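Local coordinates for factor H binding protein (Treponema denticola, PDB 3R15), which probably binds the complement regulator factor H and is likely displayed on the bacterial surface as a lipoprotein, at residues G71-A75 with K85-P89. Numbering follows the deposited sequence.
Sequences GTSIA and KRFIP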
ATOM      1  N   GLY A  71      -3.348   7.542   9.385  1.00 13.76           N
ATOM      2  CA  GLY A  71      -3.853   7.355  10.733  1.00 15.72           C
ATOM      3  C   GLY A  71      -5.245   6.749  10.792  1.00 15.36           C
ATOM      4  O   GLY A  71      -5.859   6.690  11.867  1.00 17.74           O
ATOM      5  N   THR A  72      -5.738   6.289   9.647  1.00 16.95           N
ATOM      6  CA  THR A  72      -7.048   5.648   9.593  1.00 16.73           C
ATOM      7  C   THR A  72      -6.942   4.139   9.353  1.00 18.20           C
ATOM      8  O   THR A  72      -5.918   3.631   8.873  1.00 15.84           O
ATOM      9  CB  THR A  72      -7.991   6.285   8.530  1.00 16.52           C
ATOM     10  OG1 THR A  72      -7.521   5.997   7.206  1.00 17.46           O
ATOM     11  CG2 THR A  72      -8.087   7.793   8.719  1.00 18.77           C
ATOM     12  N   SER A  73      -8.007   3.430   9.717  1.00 14.13           N
ATOM     13  CA  SER A  73      -8.097   1.988   9.500  1.00 16.56           C
ATOM     14  C   SER A  73      -8.466   1.697   8.047  1.00 14.47           C
ATOM     15  O   SER A  73      -8.750   2.612   7.268  1.00 16.83           O
ATOM     16  CB  SER A  73      -9.163   1.398  10.426  1.00 17.05           C
ATOM     17  OG  SER A  73     -10.428   2.017  10.189  1.00 19.25           O
ATOM     18  N   ILE A  74      -8.479   0.415   7.689  1.00 16.01           N
ATOM     19  CA  ILE A  74      -8.989   0.006   6.380  1.00 17.11           C
ATOM     20  C   ILE A  74     -10.117  -1.018   6.561  1.00 17.12           C
ATOM     21  O   ILE A  74      -9.983  -1.988   7.317  1.00 16.35           O
ATOM     22  CB  ILE A  74      -7.912  -0.627   5.484  1.00 17.75           C
ATOM     23  CG1 ILE A  74      -6.576   0.112   5.594  1.00 17.55           C
ATOM     24  CG2 ILE A  74      -8.403  -0.669   4.043  1.00 18.12           C
ATOM     25  CD1 ILE A  74      -5.446  -0.600   4.863  1.00 17.75           C
ATOM     26  N   ALA A  75     -11.228  -0.816   5.856  1.00 18.81           N
ATOM     27  CA  ALA A  75     -12.391  -1.666   6.066  1.00 17.91           C
ATOM     28  C   ALA A  75     -12.302  -2.990   5.313  1.00 18.78           C
ATOM     29  O   ALA A  75     -11.740  -3.058   4.225  1.00 17.98           O
ATOM     30  CB  ALA A  75     -13.656  -0.922   5.665  1.00 19.71           C
ATOM     31  N   LYS A  85      -6.250   4.582  -4.805  1.00 21.10           N
ATOM     32  CA  LYS A  85      -6.561   5.993  -4.630  1.00 22.88           C
ATOM     33  C   LYS A  85      -6.105   6.517  -3.282  1.00 23.85           C
ATOM     34  O   LYS A  85      -5.956   7.728  -3.097  1.00 23.89           O
ATOM     35  CB  LYS A  85      -8.063   6.243  -4.794  1.00 21.11           C
ATOM     36  CG  LYS A  85      -8.553   6.126  -6.234  1.00 29.98           C
ATOM     37  N   ARG A  86      -5.890   5.605  -2.338  1.00 18.91           N
ATOM     38  CA  ARG A  86      -5.449   5.994  -0.999  1.00 17.86           C
ATOM     39  C   ARG A  86      -3.948   5.828  -0.800  1.00 17.09           C
ATOM     40  O   ARG A  86      -3.298   6.668  -0.179  1.00 16.91           O
ATOM     41  CB  ARG A  86      -6.195   5.199   0.079  1.00 17.42           C
ATOM     42  CG  ARG A  86      -5.632   5.429   1.474  1.00 15.52           C
ATOM     43  CD  ARG A  86      -6.433   4.732   2.578  1.00 20.30           C
ATOM     44  NE  ARG A  86      -5.699   4.803   3.838  1.00 17.04           N
ATOM     45  CZ  ARG A  86      -6.110   4.272   4.979  1.00 18.73           C
ATOM     46  NH1 ARG A  86      -7.272   3.625   5.035  1.00 18.32           N
ATOM     47  NH2 ARG A  86      -5.348   4.384   6.056  1.00 18.24           N
ATOM     48  N   PHE A  87      -3.402   4.741  -1.330  1.00 15.88           N
ATOM     49  CA  PHE A  87      -1.989   4.445  -1.125  1.00 16.68           C
ATOM     50  C   PHE A  87      -1.250   4.701  -2.425  1.00 16.58           C
ATOM     51  O   PHE A  87      -1.243   3.860  -3.329  1.00 20.35           O
ATOM     52  CB  PHE A  87      -1.813   3.010  -0.639  1.00 18.24           C
ATOM     53  CG  PHE A  87      -2.459   2.745   0.695  1.00 18.35           C
ATOM     54  CD1 PHE A  87      -1.855   3.180   1.866  1.00 17.53           C
ATOM     55  CD2 PHE A  87      -3.679   2.083   0.776  1.00 17.13           C
ATOM     56  CE1 PHE A  87      -2.439   2.951   3.102  1.00 17.79           C
ATOM     57  CE2 PHE A  87      -4.281   1.845   2.001  1.00 18.28           C
ATOM     58  CZ  PHE A  87      -3.653   2.274   3.177  1.00 17.80           C
ATOM     59  N   ILE A  88      -0.635   5.873  -2.498  1.00 20.77           N
ATOM     60  CA  ILE A  88      -0.099   6.407  -3.738  1.00 21.08           C
ATOM     61  C   ILE A  88       1.408   6.213  -3.809  1.00 20.81           C
ATOM     62  O   ILE A  88       2.134   6.570  -2.881  1.00 22.16           O
ATOM     63  CB  ILE A  88      -0.409   7.915  -3.852  1.00 22.43           C
ATOM     64  CG1 ILE A  88      -1.905   8.168  -3.660  1.00 27.12           C
ATOM     65  CG2 ILE A  88       0.069   8.462  -5.200  1.00 24.19           C
ATOM     66  CD1 ILE A  88      -2.756   7.673  -4.796  1.00 30.76           C
ATOM     67  N   PRO A  89       1.890   5.648  -4.919  1.00 16.36           N
ATOM     68  CA  PRO A  89       3.341   5.494  -5.044  1.00 18.19           C
ATOM     69  C   PRO A  89       3.999   6.772  -5.556  1.00 21.80           C
ATOM     70  O   PRO A  89       3.438   7.485  -6.399  1.00 24.42           O
ATOM     71  CB  PRO A  89       3.481   4.342  -6.041  1.00 22.81           C
ATOM     72  CG  PRO A  89       2.239   4.451  -6.909  1.00 23.33           C
ATOM     73  CD  PRO A  89       1.147   4.994  -6.010  1.00 21.48           C
TER
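The guanidinium of Arg-86 has Thr-72 OG1 over one face, 3.2 Å from Arg-86 CZ, and on the opposite face Phe-87 CZ, 3.3 Å above the plane and offset toward the guanidinium rim; the Phe-87 ring itself carries Arg-86 CG over its centre. At the guanidinium edge lie two successive carbonyls. Arg-86 NH2 donates to Thr-72 O at 3.0 Å (N-H...O 163°) and Arg-86 NH1 to Ser-73 O at 2.9 Å (160°). Both acceptors lie close to the guanidinium plane, yet each donor stands above its carbonyl plane instead of on a lone pair. These two bonds, with the salt bridge from Arg-86 NE to Asp-67 OD1, fix the rotation of the group. Its reach comes from a side chain extended from CG to NE, with CG anti to the backbone N (chi1 172°). Thr-72 OG1 is near Arg-86 NH2 but poorly angled for a bond; its hydrogen-bond partner is Lys-69 O. Ile-74 crosses the arginine, CG1 3.6 Å from Arg-86 NH1, and its CD1 reaches Phe-87 CZ at 3.8 Å. The arginine thus ties the loop before helix 80-86 to that helix's junction with strand 87-91, while Val-47 of helix 44-59 and Leu-33 of helix 20-36 touch Ile-74, and Leu-51 of helix 44-59 touches Phe-87.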